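Local coordinates for protein beta-1,4-galactanase (Thielavia heterothallica, PDB 1HJS) that hydrolyses beta-1,4-galactosidic linkages in type I arabinogalactans, as a glycoside hydrolase of family 53, at residues 101-106 and 153-158; 93-98 and 139-144; 78-83 and 111-116; 149-154 and 196-201. One frame throughout, in Å; residues are numbered along the deposited sequence.

Interaction 1: 101-106 and 153-158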
loop_
_atom_site.group_PDB
_atom_site.type_symbol
_atom_site.label_atom_id
_atom_site.label_comp_id
_atom_site.label_asym_id
_atom_site.label_seq_id
_atom_site.Cartn_x
_atom_site.Cartn_y
_atom_site.Cartn_z
ATOM N N ASP A 101 -23.874 9.684 9.904
ATOM C CA ASP A 101 -24.915 8.689 9.672
ATOM C C ASP A 101 -24.588 7.868 8.429
ATOM O O ASP A 101 -24.162 8.411 7.411
ATOM C CB ASP A 101 -26.286 9.355 9.531
ATOM C CG ASP A 101 -26.407 10.184 8.274
ATOM O OD1 ASP A 101 -25.805 11.275 8.215
ATOM O OD2 ASP A 101 -27.103 9.737 7.341
ATOM N N ILE A 102 -24.796 6.559 8.519
ATOM C CA ILE A 102 -24.487 5.646 7.420
ATOM C C ILE A 102 -25.061 6.024 6.051
ATOM O O ILE A 102 -24.353 5.965 5.048
ATOM C CB ILE A 102 -24.904 4.199 7.777
ATOM C CG1 ILE A 102 -24.463 3.242 6.670
ATOM C CG2 ILE A 102 -26.410 4.120 8.012
ATOM C CD1 ILE A 102 -22.952 3.191 6.461
ATOM N N ASP A 103 -26.328 6.419 6.000
ATOM C CA ASP A 103 -26.941 6.793 4.726
ATOM C C ASP A 103 -26.174 7.904 4.011
ATOM O O ASP A 103 -25.747 7.738 2.867
ATOM C CB ASP A 103 -28.396 7.227 4.942
ATOM C CG ASP A 103 -29.339 6.050 5.115
ATOM O OD1 ASP A 103 -28.874 4.953 5.490
ATOM O OD2 ASP A 103 -30.555 6.223 4.885
ATOM N N ASN A 104 -25.988 9.034 4.684
ATOM C CA ASN A 104 -25.279 10.154 4.083
ATOM C C ASN A 104 -23.788 9.910 3.906
ATOM O O ASN A 104 -23.185 10.391 2.945
ATOM C CB ASN A 104 -25.504 11.424 4.906
ATOM C CG ASN A 104 -26.904 11.981 4.740
ATOM O OD1 ASN A 104 -27.362 12.199 3.621
ATOM N ND2 ASN A 104 -27.589 12.215 5.852
ATOM N N LEU A 105 -23.187 9.171 4.833
ATOM C CA LEU A 105 -21.761 8.876 4.739
ATOM C C LEU A 105 -21.484 8.005 3.517
ATOM O O LEU A 105 -20.511 8.225 2.799
ATOM C CB LEU A 105 -21.274 8.156 5.999
ATOM C CG LEU A 105 -19.801 7.726 5.982
ATOM C CD1 LEU A 105 -18.899 8.947 5.805
ATOM C CD2 LEU A 105 -19.474 7.006 7.278
ATOM N N SER A 106 -22.341 7.014 3.286
ATOM C CA SER A 106 -22.174 6.121 2.144
ATOM C C SER A 106 -22.225 6.928 0.858
ATOM O O SER A 106 -21.469 6.679 -0.082
ATOM C CB SER A 106 -23.281 5.065 2.121
ATOM O OG SER A 106 -23.208 4.229 3.261
ATOM N N ILE A 153 -19.770 -1.463 7.220
ATOM C CA ILE A 153 -18.516 -1.631 6.490
ATOM C C ILE A 153 -18.782 -2.138 5.073
ATOM O O ILE A 153 -18.262 -1.590 4.099
ATOM C CB ILE A 153 -17.587 -2.624 7.216
ATOM C CG1 ILE A 153 -17.180 -2.045 8.573
ATOM C CG2 ILE A 153 -16.355 -2.911 6.361
ATOM C CD1 ILE A 153 -16.382 -3.003 9.431
ATOM N N ALA A 154 -19.596 -3.183 4.959
ATOM C CA ALA A 154 -19.918 -3.741 3.651
ATOM C C ALA A 154 -20.588 -2.683 2.777
ATOM O O ALA A 154 -20.281 -2.555 1.593
ATOM C CB ALA A 154 -20.836 -4.956 3.804
ATOM N N ARG A 155 -21.503 -1.924 3.373
ATOM C CA ARG A 155 -22.221 -0.886 2.649
ATOM C C ARG A 155 -21.278 0.214 2.169
ATOM O O ARG A 155 -21.364 0.672 1.025
ATOM C CB ARG A 155 -23.304 -0.292 3.546
ATOM C CG ARG A 155 -24.046 0.872 2.935
ATOM C CD ARG A 155 -25.522 0.554 2.771
ATOM N NE ARG A 155 -26.345 1.704 3.135
ATOM C CZ ARG A 155 -27.037 1.804 4.265
ATOM N NH1 ARG A 155 -27.022 0.818 5.156
ATOM N NH2 ARG A 155 -27.735 2.901 4.510
ATOM N N LEU A 156 -20.382 0.642 3.049
ATOM C CA LEU A 156 -19.428 1.684 2.700
ATOM C C LEU A 156 -18.508 1.223 1.570
ATOM O O LEU A 156 -18.300 1.949 0.594
ATOM C CB LEU A 156 -18.604 2.077 3.933
ATOM C CG LEU A 156 -19.362 2.834 5.031
ATOM C CD1 LEU A 156 -18.497 2.932 6.283
ATOM C CD2 LEU A 156 -19.740 4.226 4.532
ATOM N N LEU A 157 -17.963 0.015 1.694
ATOM C CA LEU A 157 -17.065 -0.509 0.668
ATOM C C LEU A 157 -17.787 -0.678 -0.670
ATOM O O LEU A 157 -17.199 -0.460 -1.735
ATOM C CB LEU A 157 -16.446 -1.835 1.128
ATOM C CG LEU A 157 -15.509 -1.695 2.336
ATOM C CD1 LEU A 157 -14.987 -3.059 2.751
ATOM C CD2 LEU A 157 -14.350 -0.769 1.985
ATOM N N HIS A 158 -19.064 -1.051 -0.618
ATOM C CA HIS A 158 -19.852 -1.212 -1.842
ATOM C C HIS A 158 -19.961 0.144 -2.537
ATOM O O HIS A 158 -19.820 0.244 -3.758
ATOM C CB HIS A 158 -21.253 -1.741 -1.513
ATOM C CG HIS A 158 -22.136 -1.914 -2.713
ATOM N ND1 HIS A 158 -21.945 -2.914 -3.643
ATOM C CD2 HIS A 158 -23.213 -1.209 -3.135
ATOM C CE1 HIS A 158 -22.869 -2.820 -4.585
ATOM N NE2 HIS A 158 -23.650 -1.795 -4.299
#
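Ile102 O is gripped by two donors of one residue. Ser106 N reaches it at 2.9 Å in the normal helical bond. Ser106 OG adds a second bond to Ile102 O at 2.7 Å, coming from above the carbonyl plane. This fixes the hydroxyl, which also lies against Arg155 CG. Just before Ile102, Asp101 N-caps the helix, its OD2 accepting from Asn104 N. The two segments belong to helices 102-122 and 150-165, which follow consecutive strands of the TIM barrel. Their axes here are 9.9 Å apart and run nearly alongside, at 25°. Arg155 reaches across to the exposed Asp103. Arg155 NH2 forms a salt bridge with Asp103 OD1 at 2.5 Å, met near the guanidinium plane, but the carboxylate is turned 65° from that plane. Ile102 CG1, anti to its backbone N, sits 3.7 Å above the guanidinium centre. Deeper in, Leu156 CD2 meets Leu105 CG at 3.8 Å, and the two leucines cross at about a right angle.

Interaction 2: 93-98 and 139-144. With SO4 (sulfate ion), chain F.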
loop_
_atom_site.group_PDB
_atom_site.type_symbol
_atom_site.label_atom_id
_atom_site.label_comp_id
_atom_site.label_asym_id
_atom_site.label_seq_id
_atom_site.Cartn_x
_atom_site.Cartn_y
_atom_site.Cartn_z
ATOM N N THR A 93 -9.821 7.988 11.145
ATOM C CA THR A 93 -10.467 9.254 11.444
ATOM C C THR A 93 -11.271 9.833 10.294
ATOM O O THR A 93 -10.770 10.022 9.185
ATOM C CB THR A 93 -9.429 10.283 11.911
ATOM O OG1 THR A 93 -8.651 9.711 12.974
ATOM C CG2 THR A 93 -10.115 11.542 12.424
ATOM N N MET A 94 -12.531 10.117 10.589
ATOM C CA MET A 94 -13.462 10.677 9.628
ATOM C C MET A 94 -12.906 11.957 9.011
ATOM O O MET A 94 -12.369 12.817 9.710
ATOM C CB MET A 94 -14.781 10.998 10.340
ATOM C CG MET A 94 -15.904 11.433 9.433
ATOM S SD MET A 94 -16.554 10.031 8.544
ATOM C CE MET A 94 -17.568 9.259 9.834
ATOM N N PRO A 95 -13.002 12.091 7.682
ATOM C CA PRO A 95 -12.492 13.316 7.060
ATOM C C PRO A 95 -13.321 14.472 7.620
ATOM O O PRO A 95 -14.517 14.315 7.858
ATOM C CB PRO A 95 -12.762 13.088 5.575
ATOM C CG PRO A 95 -12.642 11.598 5.436
ATOM C CD PRO A 95 -13.370 11.090 6.665
ATOM N N ALA A 96 -12.701 15.626 7.838
ATOM C CA ALA A 96 -13.439 16.761 8.378
ATOM C C ALA A 96 -14.577 17.134 7.432
ATOM O O ALA A 96 -14.411 17.119 6.217
ATOM C CB ALA A 96 -12.507 17.950 8.576
ATOM N N GLY A 97 -15.737 17.450 7.997
ATOM C CA GLY A 97 -16.871 17.832 7.174
ATOM C C GLY A 97 -17.757 16.696 6.696
ATOM O O GLY A 97 -18.857 16.940 6.200
ATOM N N TRP A 98 -17.298 15.457 6.834
ATOM C CA TRP A 98 -18.095 14.314 6.396
ATOM C C TRP A 98 -19.137 13.935 7.447
ATOM O O TRP A 98 -18.871 13.994 8.646
ATOM C CB TRP A 98 -17.189 13.117 6.104
ATOM C CG TRP A 98 -16.408 13.243 4.821
ATOM C CD1 TRP A 98 -15.979 14.398 4.225
ATOM C CD2 TRP A 98 -15.937 12.169 3.996
ATOM N NE1 TRP A 98 -15.273 14.109 3.078
ATOM C CE2 TRP A 98 -15.230 12.749 2.916
ATOM C CE3 TRP A 98 -16.042 10.774 4.064
ATOM C CZ2 TRP A 98 -14.630 11.978 1.911
ATOM C CZ3 TRP A 98 -15.445 10.007 3.065
ATOM C CH2 TRP A 98 -14.748 10.615 2.004
ATOM N N GLY A 139 -12.004 -1.731 10.285
ATOM C CA GLY A 139 -13.001 -0.914 9.620
ATOM C C GLY A 139 -12.433 0.382 9.076
ATOM O O GLY A 139 -11.211 0.543 8.945
ATOM N N LEU A 140 -13.326 1.312 8.757
ATOM C CA LEU A 140 -12.932 2.610 8.221
ATOM C C LEU A 140 -13.973 3.642 8.621
ATOM O O LEU A 140 -15.029 3.287 9.146
ATOM C CB LEU A 140 -12.854 2.553 6.693
ATOM C CG LEU A 140 -14.198 2.434 5.956
ATOM C CD1 LEU A 140 -13.995 2.751 4.478
ATOM C CD2 LEU A 140 -14.777 1.036 6.137
ATOM N N LEU A 141 -13.671 4.914 8.376
ATOM C CA LEU A 141 -14.597 6.001 8.680
ATOM C C LEU A 141 -15.292 5.785 10.026
ATOM O O LEU A 141 -16.514 5.661 10.095
ATOM C CB LEU A 141 -15.636 6.100 7.553
ATOM C CG LEU A 141 -15.014 6.385 6.177
ATOM C CD1 LEU A 141 -15.999 6.080 5.063
ATOM C CD2 LEU A 141 -14.571 7.832 6.120
ATOM N N TRP A 142 -14.496 5.747 11.090
ATOM C CA TRP A 142 -15.007 5.524 12.437
ATOM C C TRP A 142 -15.870 6.670 12.941
ATOM O O TRP A 142 -15.650 7.827 12.582
ATOM C CB TRP A 142 -13.844 5.326 13.410
ATOM C CG TRP A 142 -13.037 4.100 13.172
ATOM C CD1 TRP A 142 -13.290 3.105 12.275
ATOM C CD2 TRP A 142 -11.858 3.711 13.883
ATOM N NE1 TRP A 142 -12.339 2.112 12.386
ATOM C CE2 TRP A 142 -11.450 2.463 13.368
ATOM C CE3 TRP A 142 -11.108 4.297 14.913
ATOM C CZ2 TRP A 142 -10.324 1.786 13.847
ATOM C CZ3 TRP A 142 -9.984 3.621 15.390
ATOM C CH2 TRP A 142 -9.607 2.381 14.855
ATOM N N PRO A 143 -16.848 6.365 13.809
ATOM C CA PRO A 143 -17.166 5.023 14.315
ATOM C C PRO A 143 -18.172 4.310 13.424
ATOM O O PRO A 143 -18.501 3.146 13.651
ATOM C CB PRO A 143 -17.768 5.286 15.703
ATOM C CG PRO A 143 -17.839 6.805 15.846
ATOM C CD PRO A 143 -17.679 7.380 14.472
ATOM N N THR A 144 -18.667 5.024 12.419
ATOM C CA THR A 144 -19.663 4.470 11.514
ATOM C C THR A 144 -19.237 3.146 10.881
ATOM O O THR A 144 -20.022 2.198 10.835
ATOM C CB THR A 144 -20.007 5.477 10.403
ATOM O OG1 THR A 144 -20.242 6.767 10.990
ATOM C CG2 THR A 144 -21.270 5.032 9.658
HETATM S S SO4 F . -14.546 16.774 0.463
HETATM O O1 SO4 F . -14.495 15.301 -0.213
HETATM O O2 SO4 F . -15.840 17.316 0.094
HETATM O O3 SO4 F . -14.383 16.678 1.757
HETATM O O4 SO4 F . -13.517 17.490 -0.247
HETATM O O HOH W 1 -13.440 9.651 13.183
#
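The Trp98 indole carries Pro95 CG over the centre of one face, 3.6 Å above the plane. At the ring edge Trp98 NE1 donates to O3 of a sulfate at 3.0 Å, with an N-H...O angle of 156°. Lys108 and Asn51 also bind this ion, which probably came from the crystallisation liquor. Leu141 CD2 approaches the indole obliquely. Leu141 CD2 also presses on Pro95 CD at 3.5 Å and on Met94 SD at 3.8 Å, so one leucine branch touches three side chains. Met94 has CG anti to its backbone N, then bends twice. The bends carry Met94 CE to 3.6 Å from Trp142 O. A water joins the backbones, accepting from Met94 N and donating to Trp142 O. A type II turn from Pro95 to Trp98 folds the proline over the indole. An alanine in place of Trp98 would remove the surface on which Pro95 and Leu141 CD2 rest and would probably loosen this turn. The contact joins two loops of the TIM barrel. One runs from strand 75-80 to helix 102-122, and the other includes the short strand 139-140. Leu105 of helix 102-122 touches Met94, Trp98 and Thr144.

Interaction 3: 78-83 and 111-116. With NAG (2-acetamido-2-deoxy-beta-D-glucopyranose), chain E.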
loop_
_atom_site.group_PDB
_atom_site.type_symbol
_atom_site.label_atom_id
_atom_site.label_comp_id
_atom_site.label_asym_id
_atom_site.label_seq_id
_atom_site.Cartn_x
_atom_site.Cartn_y
_atom_site.Cartn_z
ATOM N N ILE A 78 -3.235 3.848 -6.536
ATOM C CA ILE A 78 -3.794 4.856 -5.643
ATOM C C ILE A 78 -4.344 4.199 -4.380
ATOM O O ILE A 78 -5.181 3.303 -4.444
ATOM C CB ILE A 78 -4.934 5.646 -6.335
ATOM C CG1 ILE A 78 -4.353 6.537 -7.437
ATOM C CG2 ILE A 78 -5.707 6.471 -5.308
ATOM C CD1 ILE A 78 -3.456 7.660 -6.929
ATOM N N ASP A 79 -3.867 4.661 -3.231
ATOM C CA ASP A 79 -4.297 4.129 -1.944
ATOM C C ASP A 79 -5.115 5.172 -1.192
ATOM O O ASP A 79 -4.563 6.060 -0.551
ATOM C CB ASP A 79 -3.062 3.718 -1.129
ATOM C CG ASP A 79 -3.396 3.306 0.300
ATOM O OD1 ASP A 79 -4.576 3.046 0.607
ATOM O OD2 ASP A 79 -2.453 3.228 1.116
ATOM N N PHE A 80 -6.440 5.075 -1.298
ATOM C CA PHE A 80 -7.324 6.005 -0.604
ATOM C C PHE A 80 -7.368 5.658 0.874
ATOM O O PHE A 80 -7.761 4.546 1.231
ATOM C CB PHE A 80 -8.760 5.913 -1.140
ATOM C CG PHE A 80 -8.963 6.558 -2.477
ATOM C CD1 PHE A 80 -8.745 7.920 -2.650
ATOM C CD2 PHE A 80 -9.414 5.805 -3.561
ATOM C CE1 PHE A 80 -8.976 8.531 -3.885
ATOM C CE2 PHE A 80 -9.649 6.408 -4.807
ATOM C CZ PHE A 80 -9.430 7.770 -4.964
ATOM N N HIS A 81 -6.963 6.593 1.728
ATOM C CA HIS A 81 -7.018 6.358 3.167
ATOM C C HIS A 81 -8.387 6.773 3.706
ATOM O O HIS A 81 -8.753 6.420 4.829
ATOM C CB HIS A 81 -5.928 7.152 3.904
ATOM C CG HIS A 81 -4.574 6.513 3.854
ATOM N ND1 HIS A 81 -3.706 6.528 4.925
ATOM C CD2 HIS A 81 -3.938 5.841 2.865
ATOM C CE1 HIS A 81 -2.595 5.891 4.597
ATOM N NE2 HIS A 81 -2.709 5.465 3.352
ATOM N N TYR A 82 -9.145 7.512 2.896
ATOM C CA TYR A 82 -10.461 7.993 3.304
ATOM C C TYR A 82 -10.380 8.617 4.691
ATOM O O TYR A 82 -11.151 8.283 5.598
ATOM C CB TYR A 82 -11.491 6.857 3.292
ATOM C CG TYR A 82 -11.782 6.308 1.904
ATOM C CD1 TYR A 82 -12.014 7.167 0.829
ATOM C CD2 TYR A 82 -11.869 4.932 1.676
ATOM C CE1 TYR A 82 -12.331 6.672 -0.438
ATOM C CE2 TYR A 82 -12.187 4.425 0.409
ATOM C CZ TYR A 82 -12.418 5.306 -0.640
ATOM O OH TYR A 82 -12.759 4.824 -1.883
ATOM N N SER A 83 -9.423 9.527 4.834
ATOM C CA SER A 83 -9.185 10.247 6.073
ATOM C C SER A 83 -8.344 11.454 5.698
ATOM O O SER A 83 -7.803 11.507 4.595
ATOM C CB SER A 83 -8.414 9.368 7.065
ATOM O OG SER A 83 -8.197 10.061 8.285
ATOM N N ASN A 111 -19.563 9.801 -3.659
ATOM C CA ASN A 111 -19.303 11.070 -4.336
ATOM C C ASN A 111 -17.818 11.395 -4.366
ATOM O O ASN A 111 -17.277 11.773 -5.408
ATOM C CB ASN A 111 -20.019 12.226 -3.633
ATOM C CG ASN A 111 -21.522 12.173 -3.790
ATOM O OD1 ASN A 111 -22.053 11.370 -4.559
ATOM N ND2 ASN A 111 -22.204 13.041 -3.052
ATOM N N TYR A 112 -17.170 11.269 -3.211
ATOM C CA TYR A 112 -15.742 11.556 -3.100
ATOM C C TYR A 112 -14.907 10.674 -4.016
ATOM O O TYR A 112 -14.028 11.157 -4.729
ATOM C CB TYR A 112 -15.267 11.358 -1.657
ATOM C CG TYR A 112 -13.754 11.314 -1.525
ATOM C CD1 TYR A 112 -12.999 12.487 -1.498
ATOM C CD2 TYR A 112 -13.077 10.095 -1.472
ATOM C CE1 TYR A 112 -11.597 12.445 -1.423
ATOM C CE2 TYR A 112 -11.682 10.041 -1.399
ATOM C CZ TYR A 112 -10.949 11.217 -1.375
ATOM O OH TYR A 112 -9.571 11.160 -1.302
ATOM N N THR A 113 -15.169 9.374 -3.973
ATOM C CA THR A 113 -14.429 8.423 -4.792
ATOM C C THR A 113 -14.686 8.667 -6.278
ATOM O O THR A 113 -13.757 8.672 -7.090
ATOM C CB THR A 113 -14.819 6.982 -4.428
ATOM O OG1 THR A 113 -14.598 6.775 -3.026
ATOM C CG2 THR A 113 -13.983 5.981 -5.221
ATOM N N LEU A 114 -15.951 8.870 -6.629
ATOM C CA LEU A 114 -16.314 9.130 -8.021
ATOM C C LEU A 114 -15.604 10.392 -8.510
ATOM O O LEU A 114 -15.004 10.408 -9.583
ATOM C CB LEU A 114 -17.830 9.311 -8.143
ATOM C CG LEU A 114 -18.379 9.739 -9.511
ATOM C CD1 LEU A 114 -18.001 8.718 -10.575
ATOM C CD2 LEU A 114 -19.892 9.878 -9.423
ATOM N N ASP A 115 -15.681 11.451 -7.709
ATOM C CA ASP A 115 -15.057 12.727 -8.036
ATOM C C ASP A 115 -13.548 12.582 -8.223
ATOM O O ASP A 115 -12.991 13.049 -9.214
ATOM C CB ASP A 115 -15.339 13.742 -6.927
ATOM C CG ASP A 115 -14.650 15.071 -7.167
ATOM O OD1 ASP A 115 -15.064 15.794 -8.101
ATOM O OD2 ASP A 115 -13.687 15.388 -6.428
ATOM N N ALA A 116 -12.890 11.934 -7.264
ATOM C CA ALA A 116 -11.448 11.732 -7.341
ATOM C C ALA A 116 -11.079 10.942 -8.595
ATOM O O ALA A 116 -10.139 11.295 -9.301
ATOM C CB ALA A 116 -10.956 11.002 -6.095
HETATM C C1 NAG E . -23.548 13.437 -3.420
HETATM C C2 NAG E . -24.153 14.267 -2.285
HETATM C C3 NAG E . -25.558 14.748 -2.666
HETATM C C4 NAG E . -25.543 15.449 -4.027
HETATM C C5 NAG E . -24.869 14.556 -5.072
HETATM C C6 NAG E . -24.729 15.247 -6.413
HETATM C C7 NAG E . -23.570 13.831 0.015
HETATM C C8 NAG E . -23.976 13.160 1.320
HETATM N N2 NAG E . -24.219 13.457 -1.083
HETATM O O3 NAG E . -26.039 15.646 -1.678
HETATM O O4 NAG E . -26.875 15.734 -4.429
HETATM O O5 NAG E . -23.539 14.195 -4.638
HETATM O O6 NAG E . -24.527 14.304 -7.452
HETATM O O7 NAG E . -22.678 14.681 0.011
HETATM O O HOH W 2 -8.647 9.354 0.674
#
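Tyr112 projects from helix 102-122 as a knob that lodges beside two rings, those of Phe80 and Tyr82. Its CG is anti to the backbone N, which sends the ring toward the strand. Its edge faces the Phe80 ring in an offset edge-to-face pair, with centroids 5.7 Å apart and planes at 71°. Against Tyr82 it meets rim to rim, with Tyr112 CE2 3.6 Å from Tyr82 CE1. One turn on, the Ala116 methyl is small enough to let the Phe80 tip come close, with Ala116 CB 3.7 Å from Phe80 CZ. Ile78 CG2 lies over one face of Phe80, and Phe80 CB lies over one face of Tyr82 toward its rim. This is strand-to-helix packing of a TIM barrel, the segment axes being nearly antiparallel at 159°. Asn111 in the same helical turn carries the glycan, its ND2 bonded to NAG C1. Tyr82 OH donates to Thr113 OG1 at 2.9 Å, and Thr113 OG1 is also hydrogen-bonded to Leu109 O. A water links Tyr112 OH to Tyr82 N. The cluster is mainly apolar, yet polar partners hold both tyrosine tips in place, while neighbours at the rims and faces limit ring rotation.

Interaction 4: 149-154 and 196-201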
loop_
_atom_site.group_PDB
_atom_site.type_symbol
_atom_site.label_atom_id
_atom_site.label_comp_id
_atom_site.label_asym_id
_atom_site.label_seq_id
_atom_site.Cartn_x
_atom_site.Cartn_y
_atom_site.Cartn_z
ATOM N N ASN A 149 -19.190 -3.281 13.085
ATOM C CA ASN A 149 -20.336 -2.754 12.340
ATOM C C ASN A 149 -20.198 -3.314 10.914
ATOM O O ASN A 149 -20.023 -2.553 9.960
ATOM C CB ASN A 149 -20.276 -1.217 12.280
ATOM C CG ASN A 149 -21.110 -0.543 13.358
ATOM O OD1 ASN A 149 -20.828 0.597 13.760
ATOM N ND2 ASN A 149 -22.151 -1.224 13.815
ATOM N N TRP A 150 -20.271 -4.637 10.776
ATOM C CA TRP A 150 -20.118 -5.293 9.477
ATOM C C TRP A 150 -21.073 -4.785 8.400
ATOM O O TRP A 150 -20.674 -4.590 7.254
ATOM C CB TRP A 150 -20.287 -6.809 9.626
ATOM C CG TRP A 150 -19.317 -7.430 10.588
ATOM C CD1 TRP A 150 -19.619 -8.133 11.722
ATOM C CD2 TRP A 150 -17.888 -7.415 10.496
ATOM N NE1 TRP A 150 -18.467 -8.558 12.339
ATOM C CE2 TRP A 150 -17.389 -8.131 11.607
ATOM C CE3 TRP A 150 -16.978 -6.869 9.576
ATOM C CZ2 TRP A 150 -16.020 -8.318 11.827
ATOM C CZ3 TRP A 150 -15.615 -7.053 9.795
ATOM C CH2 TRP A 150 -15.151 -7.773 10.914
ATOM N N ALA A 151 -22.337 -4.585 8.763
ATOM C CA ALA A 151 -23.316 -4.101 7.799
ATOM C C ALA A 151 -22.862 -2.766 7.212
ATOM O O ALA A 151 -22.888 -2.567 5.994
ATOM C CB ALA A 151 -24.687 -3.950 8.470
ATOM N N ASN A 152 -22.430 -1.854 8.077
ATOM C CA ASN A 152 -21.977 -0.538 7.639
ATOM C C ASN A 152 -20.707 -0.624 6.796
ATOM O O ASN A 152 -20.574 0.061 5.787
ATOM C CB ASN A 152 -21.736 0.375 8.848
ATOM C CG ASN A 152 -23.033 0.899 9.455
ATOM O OD1 ASN A 152 -24.128 0.563 8.999
ATOM N ND2 ASN A 152 -22.912 1.730 10.479
ATOM N N ILE A 153 -19.770 -1.463 7.220
ATOM C CA ILE A 153 -18.516 -1.631 6.490
ATOM C C ILE A 153 -18.782 -2.138 5.073
ATOM O O ILE A 153 -18.262 -1.590 4.099
ATOM C CB ILE A 153 -17.587 -2.624 7.216
ATOM C CG1 ILE A 153 -17.180 -2.045 8.573
ATOM C CG2 ILE A 153 -16.355 -2.911 6.361
ATOM C CD1 ILE A 153 -16.382 -3.003 9.431
ATOM N N ALA A 154 -19.596 -3.183 4.959
ATOM C CA ALA A 154 -19.918 -3.741 3.651
ATOM C C ALA A 154 -20.588 -2.683 2.777
ATOM O O ALA A 154 -20.281 -2.555 1.593
ATOM C CB ALA A 154 -20.836 -4.956 3.804
ATOM N N LEU A 196 -18.344 -10.084 3.806
ATOM C CA LEU A 196 -19.023 -10.662 2.650
ATOM C C LEU A 196 -20.374 -11.305 2.944
ATOM O O LEU A 196 -21.220 -11.401 2.056
ATOM C CB LEU A 196 -18.106 -11.679 1.964
ATOM C CG LEU A 196 -16.850 -11.069 1.327
ATOM C CD1 LEU A 196 -15.930 -12.170 0.817
ATOM C CD2 LEU A 196 -17.261 -10.144 0.188
ATOM N N LYS A 197 -20.584 -11.742 4.182
ATOM C CA LYS A 197 -21.850 -12.376 4.538
ATOM C C LYS A 197 -22.994 -11.366 4.618
ATOM O O LYS A 197 -24.158 -11.747 4.706
ATOM C CB LYS A 197 -21.716 -13.120 5.872
ATOM C CG LYS A 197 -21.462 -12.215 7.062
ATOM C CD LYS A 197 -21.123 -13.003 8.323
ATOM C CE LYS A 197 -22.301 -13.810 8.832
ATOM N NZ LYS A 197 -21.972 -14.495 10.124
ATOM N N GLN A 198 -22.664 -10.079 4.576
ATOM C CA GLN A 198 -23.681 -9.038 4.649
ATOM C C GLN A 198 -24.536 -8.973 3.383
ATOM O O GLN A 198 -25.707 -8.599 3.436
ATOM C CB GLN A 198 -23.032 -7.675 4.901
ATOM C CG GLN A 198 -22.240 -7.601 6.197
ATOM C CD GLN A 198 -23.041 -8.081 7.394
ATOM O OE1 GLN A 198 -24.150 -7.606 7.644
ATOM N NE2 GLN A 198 -22.481 -9.026 8.143
ATOM N N GLY A 199 -23.950 -9.332 2.245
ATOM C CA GLY A 199 -24.699 -9.311 1.004
ATOM C C GLY A 199 -24.579 -8.050 0.163
ATOM O O GLY A 199 -24.716 -8.113 -1.060
ATOM N N THR A 200 -24.335 -6.906 0.796
ATOM C CA THR A 200 -24.207 -5.651 0.060
ATOM C C THR A 200 -22.931 -5.644 -0.778
ATOM O O THR A 200 -22.986 -5.460 -1.994
ATOM C CB THR A 200 -24.208 -4.443 1.011
ATOM O OG1 THR A 200 -23.224 -4.636 2.032
ATOM C CG2 THR A 200 -25.578 -4.281 1.654
ATOM N N LEU A 201 -21.784 -5.839 -0.135
ATOM C CA LEU A 201 -20.528 -5.896 -0.873
ATOM C C LEU A 201 -20.429 -7.313 -1.420
ATOM O O LEU A 201 -20.444 -8.279 -0.658
ATOM C CB LEU A 201 -19.329 -5.626 0.042
ATOM C CG LEU A 201 -17.969 -5.708 -0.666
ATOM C CD1 LEU A 201 -17.813 -4.526 -1.614
ATOM C CD2 LEU A 201 -16.845 -5.711 0.354
#
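Ala154 and Gln198 have the most surface buried here. The Ala154 methyl points at the loop and meets three of its residues. Thr200 OG1 is 3.0 Å from Ala154 CB, a tight approach. That hydroxyl sits between its own backbone N and carbonyl carbon, the crowded position, at chi1 52°. Gln198 CB touches Ala154 CB at 3.7 Å, and Leu201 CB lies 4.1 Å from Ala154 CB. Gln198 bends at chi2, so its amide runs along the first turn of helix 150-165. There Gln198 NE2 comes to 3.5 Å from Trp150 CB, while Gln198 OE1 lies 3.6 Å from Ala151 CA. NE2 is hydrogen-bonded to Asn194 O in helix 185-196. An alanine in place of Gln198 would remove the amide and its bond to Asn194, and would probably leave the first turn of the helix less well covered. The contact joins the start of one barrel helix to the loop that follows the next. After helix 185-196 a type I turn leads to Gly199, where phi turns positive and the backbone leaves helical angles. No hydrogen bond or salt bridge crosses between the two segments. Their fit therefore depends on van der Waals contact, in which the small alanine lets the loop backbone come close.

Interactions 1 and 3 each use helix 102-122, with centres 14 Å apart. Interactions 1 and 4 share Ile153 and Ala154 on helix 150-165, and Arg155 N lies 3.5 Å from Thr200 OG1. Interaction 2 touches the other three. Leu105 of interaction 1 packs on Met94, and Trp98 meets Tyr112 of interaction 3 edge to face. Thr144 O accepts a hydrogen bond from Asn152 ND2 of interaction 4. Towards the active site, the Trp142 side chain is about 9 Å from that of the probable proton donor Glu135, and the Tyr82 side chain about 11 Å from it. The Phe80 side chain is about 12 Å from that of the probable nucleophile Glu245. Interactions 1 and 4 lie away from these residues.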